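2-oxoadipate dioxygenase/decarboxylase, chloroplastic/amyloplastic (PDB 6W1K) catalyses the iron(II)-dependent decarboxylation and hydroxylation of 2-oxoadipate to D-2-hydroxyglutarate in plant lysine catabolism. Local coordinates at residues 25-30 against 114-119; 99-104 against 119-124. All coordinates share one frame; numbering follows the deposited sequence.

Contact 1: residues 25-30 against 114-119; sequences VISNME and GVYGPL
Val115 pushes its isopropyl group against the flank of helix 16-36, where Ile26 meets CB and CG1, Ser27 meets CG2, and Glu30 OE2 stays at 4.2 Å from Val115 CG1. The side chains of Ile26 and Val115 pass alongside each other, running in opposite directions, and Ile26 CD1 comes to 3.7 Å from Val115 CB. With chi1 at 53°, Ile26 CG1 is set between its own N and C, 3.9 Å from both CB and CG1 of Val115. The other methyl, Val115 CG2, meets Ser27 CB at 3.8 Å and also rests under one face of the Tyr116 ring, toward its rim. The surroundings are those of a loop packed against the side of a helix: 114-119 belongs to the connection between strands 97-103 and 121-127 of the sheet, consistent with the vicinal-oxygen-chelate fold of its clan, and Phe60 and Tyr57 of strand 57-65 help to enclose Val115. Leu119 CD2 adds a looser contact, 4.3 Å from Ile26 CD1. At the polar margin a water donates to Glu30 OE2 (2.8 Å) and accepts from Val115 N (3.0 Å), while Tyr57 OH hydrogen-bonds the same carboxylate oxygen. Ser27 OG turns to Lys31 NZ.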
ATOM      1  N   VAL A  25      -0.814   3.808  16.083  1.00 20.05           N
ATOM      2  CA  VAL A  25      -1.783   4.126  15.045  1.00 23.06           C
ATOM      3  C   VAL A  25      -1.638   3.158  13.870  1.00 23.42           C
ATOM      4  O   VAL A  25      -2.636   2.624  13.351  1.00 25.28           O
ATOM      5  CB  VAL A  25      -1.634   5.595  14.586  1.00 23.75           C
ATOM      6  CG1 VAL A  25      -2.582   5.887  13.398  1.00 24.52           C
ATOM      7  CG2 VAL A  25      -1.959   6.602  15.704  1.00 24.95           C
ATOM      8  N   ILE A  26      -0.412   2.939  13.403  1.00 23.09           N
ATOM      9  CA  ILE A  26      -0.265   2.077  12.236  1.00 23.88           C
ATOM     10  C   ILE A  26      -0.549   0.648  12.647  1.00 24.21           C
ATOM     11  O   ILE A  26      -0.967  -0.160  11.812  1.00 24.65           O
ATOM     12  CB  ILE A  26       1.098   2.221  11.515  1.00 24.20           C
ATOM     13  CG1 ILE A  26       2.299   2.046  12.434  1.00 23.89           C
ATOM     14  CG2 ILE A  26       1.135   3.565  10.813  1.00 25.95           C
ATOM     15  CD1 ILE A  26       3.621   1.785  11.684  1.00 24.96           C
ATOM     16  N   SER A  27      -0.392   0.340  13.932  1.00 24.63           N
ATOM     17  CA  SER A  27      -0.771  -0.975  14.431  1.00 26.45           C
ATOM     18  C   SER A  27      -2.271  -1.176  14.322  1.00 26.87           C
ATOM     19  O   SER A  27      -2.730  -2.256  13.937  1.00 26.38           O
ATOM     20  CB  SER A  27      -0.290  -1.137  15.871  1.00 28.64           C
ATOM     21  OG  SER A  27      -0.810  -2.313  16.412  1.00 29.99           O
ATOM     22  N   ASN A  28      -3.052  -0.125  14.595  1.00 23.74           N
ATOM     23  CA  ASN A  28      -4.500  -0.237  14.457  1.00 25.55           C
ATOM     24  C   ASN A  28      -4.911  -0.326  12.993  1.00 23.81           C
ATOM     25  O   ASN A  28      -5.846  -1.052  12.661  1.00 24.45           O
ATOM     26  CB  ASN A  28      -5.184   0.935  15.171  1.00 27.61           C
ATOM     27  CG  ASN A  28      -5.220   0.728  16.659  1.00 31.17           C
ATOM     28  OD1 ASN A  28      -5.286  -0.404  17.105  1.00 32.54           O
ATOM     29  ND2 ASN A  28      -5.132   1.795  17.435  1.00 32.87           N
ATOM     30  N   MET A  29      -4.215   0.385  12.092  1.00 22.86           N
ATOM     31  CA  MET A  29      -4.495   0.202  10.672  1.00 24.79           C
ATOM     32  C   MET A  29      -4.286  -1.254  10.278  1.00 25.21           C
ATOM     33  O   MET A  29      -5.103  -1.842   9.558  1.00 26.29           O
ATOM     34  CB  MET A  29      -3.606   1.116   9.830  1.00 27.84           C
ATOM     35  CG  MET A  29      -3.823   2.611  10.073  1.00 31.35           C
ATOM     36  SD  MET A  29      -2.590   3.598   9.176  1.00 28.86           S
ATOM     37  CE  MET A  29      -3.394   5.176   9.046  1.00 30.25           C
ATOM     38  N   GLU A  30      -3.188  -1.843  10.742  1.00 25.57           N
ATOM     39  CA  GLU A  30      -2.863  -3.225  10.435  1.00 28.27           C
ATOM     40  C   GLU A  30      -3.869  -4.189  11.035  1.00 26.72           C
ATOM     41  O   GLU A  30      -4.138  -5.252  10.447  1.00 24.83           O
ATOM     42  CB  GLU A  30      -1.481  -3.554  10.978  1.00 34.97           C
ATOM     43  CG  GLU A  30      -1.048  -4.965  10.758  1.00 41.62           C
ATOM     44  CD  GLU A  30       0.068  -5.380  11.714  1.00 49.68           C
ATOM     45  OE1 GLU A  30      -0.132  -5.336  12.951  1.00 50.81           O
ATOM     46  OE2 GLU A  30       1.140  -5.767  11.234  1.00 49.20           O
ATOM     47  N   GLY A 114       7.453  -5.858  12.163  1.00 33.90           N
ATOM     48  CA  GLY A 114       6.198  -5.289  11.666  1.00 31.53           C
ATOM     49  C   GLY A 114       6.116  -3.799  11.942  1.00 27.91           C
ATOM     50  O   GLY A 114       7.037  -3.028  11.641  1.00 25.77           O
ATOM     51  N   VAL A 115       5.014  -3.360  12.559  1.00 26.42           N
ATOM     52  CA  VAL A 115       4.894  -1.935  12.853  1.00 26.37           C
ATOM     53  C   VAL A 115       5.847  -1.490  13.970  1.00 26.73           C
ATOM     54  O   VAL A 115       6.023  -0.283  14.162  1.00 26.78           O
ATOM     55  CB  VAL A 115       3.449  -1.562  13.232  1.00 26.78           C
ATOM     56  CG1 VAL A 115       2.522  -1.877  12.059  1.00 26.46           C
ATOM     57  CG2 VAL A 115       3.019  -2.312  14.522  1.00 27.97           C
ATOM     58  N   TYR A 116       6.462  -2.422  14.696  1.00 26.93           N
ATOM     59  CA  TYR A 116       7.503  -2.102  15.678  1.00 29.52           C
ATOM     60  C   TYR A 116       8.924  -2.298  15.134  1.00 28.36           C
ATOM     61  O   TYR A 116       9.899  -2.206  15.898  1.00 28.38           O
ATOM     62  CB  TYR A 116       7.280  -2.924  16.947  1.00 34.09           C
ATOM     63  CG  TYR A 116       5.900  -2.664  17.511  1.00 43.01           C
ATOM     64  CD1 TYR A 116       5.596  -1.453  18.130  1.00 44.63           C
ATOM     65  CD2 TYR A 116       4.884  -3.607  17.371  1.00 51.44           C
ATOM     66  CE1 TYR A 116       4.316  -1.199  18.617  1.00 50.22           C
ATOM     67  CE2 TYR A 116       3.606  -3.366  17.861  1.00 60.36           C
ATOM     68  CZ  TYR A 116       3.322  -2.158  18.464  1.00 56.85           C
ATOM     69  OH  TYR A 116       2.047  -1.931  18.938  1.00 60.53           O
ATOM     70  N   GLY A 117       9.059  -2.514  13.835  1.00 27.73           N
ATOM     71  CA  GLY A 117      10.343  -2.640  13.192  1.00 27.33           C
ATOM     72  C   GLY A 117      10.662  -1.355  12.470  1.00 27.87           C
ATOM     73  O   GLY A 117      10.167  -0.282  12.831  1.00 24.59           O
ATOM     74  N   PRO A 118      11.490  -1.429  11.434  1.00 31.71           N
ATOM     75  CA  PRO A 118      11.787  -0.216  10.660  1.00 32.17           C
ATOM     76  C   PRO A 118      10.483   0.354  10.115  1.00 27.33           C
ATOM     77  O   PRO A 118       9.643  -0.372   9.591  1.00 27.84           O
ATOM     78  CB  PRO A 118      12.726  -0.710   9.554  1.00 37.41           C
ATOM     79  CG  PRO A 118      12.601  -2.190   9.539  1.00 44.30           C
ATOM     80  CD  PRO A 118      12.225  -2.603  10.937  1.00 37.99           C
ATOM     81  N   LEU A 119      10.298   1.648  10.283  1.00 25.77           N
ATOM     82  CA  LEU A 119       9.036   2.257   9.894  1.00 26.30           C
ATOM     83  C   LEU A 119       8.830   2.140   8.389  1.00 28.89           C
ATOM     84  O   LEU A 119       9.789   2.281   7.612  1.00 24.58           O
ATOM     85  CB  LEU A 119       9.005   3.724  10.293  1.00 26.10           C
ATOM     86  CG  LEU A 119       8.772   4.066  11.756  1.00 26.57           C
ATOM     87  CD1 LEU A 119       8.979   5.576  11.874  1.00 27.67           C
ATOM     88  CD2 LEU A 119       7.411   3.611  12.295  1.00 26.42           C
TER
HETATM   89  O   HOH W   1       3.189  -5.616  13.147  1.00 33.88           O

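Contact 2: residues 99-104 against 119-124; sequences ALWFSP and LPRIFI. With OOG (2-oxoadipic acid), chain F.
Strands 99-103 and 121-124 run antiparallel, their axes 4.6 Å apart at closest and 167° between directions, with Leu100-Ile124 and Phe102-Ile122 as hydrogen-bonded pairs flanking the non-hydrogen-bonded pair Trp101-Phe123. Leu100 and Ile124 exchange two nearly straight N-H...O bonds. In the other pair Phe102 N to Ile122 O is short, 2.8 Å, but bent to 142° at the hydrogen; the same carbonyl oxygen also takes a CA-H...O contact from Trp101.

Phe102 and Ile124 share the face covered by helix 72-81. The Ile124 side chain passes slantwise across that of Phe102, its CD1 lying 3.8 Å from Phe102 CE1, and Ile122 O sits in the plane of the Phe102 ring at its edge. On the face of Trp101 and Phe123, the Phe123 ring brings CZ to 3.5 Å from Ala99 CB. Farther along, Trp101 and Arg121 run alongside one another in the same direction, with CZ3 of the indole 3.8 Å from Arg121 CD and the ring and guanidinium planes 43° apart. Beyond the strands, Pro104 CB packs on Leu119 CB at 3.8 Å.

Arg121, whose side chain touches the metal ligand His59, forms salt bridges through NE with Asp292 and through NH2 with Glu287, and its NH1 bonds the carbonyl of Asp58; the two carboxylates would help offset the like charge of Arg271, which lies close by. Phe123, met edge-to-face by Phe294, lines the 2-oxoadipate pocket, where substrate C4 lies 3.8 Å above one ring face, toward the rim. The substrate's methylene chain thus has an apolar surface beside it, while Arg63 and Tyr265 supply hydrogen bonds to its polar groups.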
ATOM      1  N   ALA A  99       0.009   9.539  -7.701  1.00 26.81           N
ATOM      2  CA  ALA A  99       0.454   8.995  -6.432  1.00 25.34           C
ATOM      3  C   ALA A  99       1.675   9.769  -5.951  1.00 25.77           C
ATOM      4  O   ALA A  99       2.412  10.331  -6.746  1.00 24.65           O
ATOM      5  CB  ALA A  99       0.804   7.504  -6.536  1.00 25.23           C
ATOM      6  N   LEU A 100       1.860   9.790  -4.634  1.00 26.70           N
ATOM      7  CA  LEU A 100       3.044  10.338  -3.989  1.00 30.09           C
ATOM      8  C   LEU A 100       3.492   9.334  -2.954  1.00 26.25           C
ATOM      9  O   LEU A 100       2.659   8.709  -2.296  1.00 27.27           O
ATOM     10  CB  LEU A 100       2.724  11.646  -3.314  1.00 38.56           C
ATOM     11  CG  LEU A 100       3.780  12.661  -2.913  1.00 50.18           C
ATOM     12  CD1 LEU A 100       4.607  13.093  -4.082  1.00 49.16           C
ATOM     13  CD2 LEU A 100       3.025  13.865  -2.305  1.00 49.74           C
ATOM     14  N   TRP A 101       4.787   9.181  -2.781  1.00 24.47           N
ATOM     15  CA  TRP A 101       5.257   8.350  -1.687  1.00 23.72           C
ATOM     16  C   TRP A 101       6.036   9.205  -0.696  1.00 23.72           C
ATOM     17  O   TRP A 101       6.451  10.330  -0.995  1.00 23.90           O
ATOM     18  CB  TRP A 101       6.071   7.174  -2.204  1.00 24.26           C
ATOM     19  CG  TRP A 101       7.453   7.419  -2.683  1.00 26.05           C
ATOM     20  CD1 TRP A 101       7.853   7.830  -3.934  1.00 27.30           C
ATOM     21  CD2 TRP A 101       8.654   7.195  -1.934  1.00 27.30           C
ATOM     22  NE1 TRP A 101       9.232   7.855  -4.009  1.00 28.32           N
ATOM     23  CE2 TRP A 101       9.744   7.494  -2.784  1.00 29.21           C
ATOM     24  CE3 TRP A 101       8.907   6.771  -0.624  1.00 26.90           C
ATOM     25  CZ2 TRP A 101      11.077   7.379  -2.370  1.00 29.17           C
ATOM     26  CZ3 TRP A 101      10.251   6.636  -0.215  1.00 27.85           C
ATOM     27  CH2 TRP A 101      11.310   6.938  -1.086  1.00 27.52           C
ATOM     28  N   PHE A 102       6.157   8.664   0.512  1.00 24.24           N
ATOM     29  CA  PHE A 102       6.663   9.370   1.690  1.00 23.03           C
ATOM     30  C   PHE A 102       7.671   8.454   2.382  1.00 22.91           C
ATOM     31  O   PHE A 102       7.402   7.273   2.594  1.00 23.42           O
ATOM     32  CB  PHE A 102       5.534   9.740   2.658  1.00 23.06           C
ATOM     33  CG  PHE A 102       4.459  10.608   2.045  1.00 23.50           C
ATOM     34  CD1 PHE A 102       3.531  10.067   1.185  1.00 23.40           C
ATOM     35  CD2 PHE A 102       4.416  11.955   2.309  1.00 24.79           C
ATOM     36  CE1 PHE A 102       2.586  10.892   0.601  1.00 24.21           C
ATOM     37  CE2 PHE A 102       3.479  12.789   1.741  1.00 26.31           C
ATOM     38  CZ  PHE A 102       2.556  12.271   0.887  1.00 25.59           C
ATOM     39  N   SER A 103       8.852   9.011   2.714  1.00 22.63           N
ATOM     40  CA  SER A 103       9.872   8.256   3.417  1.00 24.57           C
ATOM     41  C   SER A 103       9.806   8.596   4.901  1.00 22.87           C
ATOM     42  O   SER A 103       9.566   9.753   5.268  1.00 22.46           O
ATOM     43  CB  SER A 103      11.277   8.581   2.899  1.00 26.65           C
ATOM     44  OG  SER A 103      11.453   9.967   2.905  1.00 30.11           O
ATOM     45  N   PRO A 104      10.084   7.632   5.763  1.00 22.75           N
ATOM     46  CA  PRO A 104       9.829   7.826   7.201  1.00 23.75           C
ATOM     47  C   PRO A 104      10.887   8.679   7.872  1.00 23.96           C
ATOM     48  O   PRO A 104      11.992   8.857   7.359  1.00 22.28           O
ATOM     49  CB  PRO A 104       9.825   6.390   7.764  1.00 23.82           C
ATOM     50  CG  PRO A 104      10.610   5.590   6.800  1.00 23.64           C
ATOM     51  CD  PRO A 104      10.503   6.258   5.426  1.00 23.47           C
ATOM     52  N   LEU A 119      10.298   1.648  10.283  1.00 25.77           N
ATOM     53  CA  LEU A 119       9.036   2.257   9.894  1.00 26.30           C
ATOM     54  C   LEU A 119       8.830   2.140   8.389  1.00 28.89           C
ATOM     55  O   LEU A 119       9.789   2.281   7.612  1.00 24.58           O
ATOM     56  CB  LEU A 119       9.005   3.724  10.293  1.00 26.10           C
ATOM     57  CG  LEU A 119       8.772   4.066  11.756  1.00 26.57           C
ATOM     58  CD1 LEU A 119       8.979   5.576  11.874  1.00 27.67           C
ATOM     59  CD2 LEU A 119       7.411   3.611  12.295  1.00 26.42           C
ATOM     60  N   PRO A 120       7.603   1.886   7.941  1.00 26.38           N
ATOM     61  CA  PRO A 120       7.374   1.687   6.507  1.00 25.51           C
ATOM     62  C   PRO A 120       7.285   3.008   5.757  1.00 25.80           C
ATOM     63  O   PRO A 120       6.918   4.048   6.315  1.00 25.02           O
ATOM     64  CB  PRO A 120       6.039   0.937   6.475  1.00 25.11           C
ATOM     65  CG  PRO A 120       5.267   1.480   7.690  1.00 25.09           C
ATOM     66  CD  PRO A 120       6.379   1.641   8.749  1.00 25.55           C
ATOM     67  N   ARG A 121       7.712   2.955   4.496  1.00 26.39           N
ATOM     68  CA  ARG A 121       7.365   3.992   3.540  1.00 25.25           C
ATOM     69  C   ARG A 121       5.850   4.010   3.384  1.00 23.28           C
ATOM     70  O   ARG A 121       5.154   3.053   3.732  1.00 22.03           O
ATOM     71  CB  ARG A 121       8.057   3.759   2.189  1.00 26.24           C
ATOM     72  CG  ARG A 121       9.597   3.635   2.246  1.00 27.50           C
ATOM     73  CD  ARG A 121      10.051   3.000   0.946  1.00 28.60           C
ATOM     74  NE  ARG A 121      11.465   2.676   0.868  1.00 30.38           N
ATOM     75  CZ  ARG A 121      12.025   1.588   1.381  1.00 31.82           C
ATOM     76  NH1 ARG A 121      11.280   0.691   2.035  1.00 32.35           N
ATOM     77  NH2 ARG A 121      13.318   1.398   1.236  1.00 32.80           N
ATOM     78  N   ILE A 122       5.326   5.123   2.877  1.00 23.08           N
ATOM     79  CA  ILE A 122       3.897   5.244   2.619  1.00 23.32           C
ATOM     80  C   ILE A 122       3.687   5.624   1.158  1.00 21.81           C
ATOM     81  O   ILE A 122       4.330   6.541   0.654  1.00 21.70           O
ATOM     82  CB  ILE A 122       3.212   6.280   3.545  1.00 24.91           C
ATOM     83  CG1 ILE A 122       3.558   6.049   5.015  1.00 25.54           C
ATOM     84  CG2 ILE A 122       1.705   6.216   3.324  1.00 26.79           C
ATOM     85  CD1 ILE A 122       2.896   4.891   5.637  1.00 26.27           C
ATOM     86  N   PHE A 123       2.789   4.909   0.480  1.00 22.60           N
ATOM     87  CA  PHE A 123       2.435   5.142  -0.920  1.00 23.80           C
ATOM     88  C   PHE A 123       0.952   5.514  -0.921  1.00 23.73           C
ATOM     89  O   PHE A 123       0.131   4.732  -0.439  1.00 24.65           O
ATOM     90  CB  PHE A 123       2.706   3.877  -1.758  1.00 24.86           C
ATOM     91  CG  PHE A 123       2.510   4.049  -3.237  1.00 27.50           C
ATOM     92  CD1 PHE A 123       1.226   4.071  -3.796  1.00 28.25           C
ATOM     93  CD2 PHE A 123       3.610   4.163  -4.078  1.00 28.97           C
ATOM     94  CE1 PHE A 123       1.054   4.219  -5.185  1.00 29.82           C
ATOM     95  CE2 PHE A 123       3.451   4.317  -5.457  1.00 30.44           C
ATOM     96  CZ  PHE A 123       2.176   4.353  -6.010  1.00 30.93           C
ATOM     97  N   ILE A 124       0.611   6.725  -1.392  1.00 23.96           N
ATOM     98  CA  ILE A 124      -0.770   7.207  -1.353  1.00 22.98           C
ATOM     99  C   ILE A 124      -1.144   7.642  -2.764  1.00 22.21           C
ATOM    100  O   ILE A 124      -0.462   8.485  -3.359  1.00 21.08           O
ATOM    101  CB  ILE A 124      -0.978   8.377  -0.388  1.00 24.28           C
ATOM    102  CG1 ILE A 124      -0.439   8.026   1.006  1.00 25.20           C
ATOM    103  CG2 ILE A 124      -2.452   8.683  -0.303  1.00 24.31           C
ATOM    104  CD1 ILE A 124      -0.446   9.176   2.004  1.00 24.66           C
TER
HETATM  105  C2  OOG F 402      -0.897   0.772  -4.931  1.00 78.91           C
HETATM  106  C3  OOG F 402      -0.174  -0.006  -6.032  1.00 79.22           C
HETATM  107  C4  OOG F 402       1.232   0.564  -6.247  1.00 79.11           C
HETATM  108  C6  OOG F 402       3.651  -0.272  -5.569  1.00 77.31           C
HETATM  109  O4  OOG F 402       4.170   0.241  -6.592  1.00 77.02           O
HETATM  110  O3  OOG F 402       4.321  -1.055  -4.861  1.00 76.29           O
HETATM  111  C5  OOG F 402       2.212   0.055  -5.190  1.00 78.50           C
HETATM  112  C1  OOG F 402      -2.381   0.390  -4.837  1.00 77.90           C
HETATM  113  O1  OOG F 402      -3.142   1.100  -4.277  1.00 76.90           O
HETATM  114  O2  OOG F 402      -2.867  -0.791  -5.399  1.00 77.46           O
HETATM  115  O5  OOG F 402       1.867  -0.087  -4.071  1.00 78.85           O

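In the fold
From the N terminus the chain first passes through helix 16-36, then helix 38-51, strand 57-65, helix 72-81 and strands 85-92 and 97-103, before the loop at 114-119 returns to that first helix. Contact 1 therefore closes a long loop of 83 intervening residues, whereas contact 2 closes a short one of 14, between neighbouring strands. Their segments alternate along the chain, so the two closures cross. Leu119 belongs to both: it closes the loop with a lighter contact to the helix and leads into strand 121-127. The contacts also touch directly, Ile26 CD1 packing on Pro120 CD. Together they tie the N-terminal helix to the sheet whose strand 121-127 carries a wall of the substrate pocket.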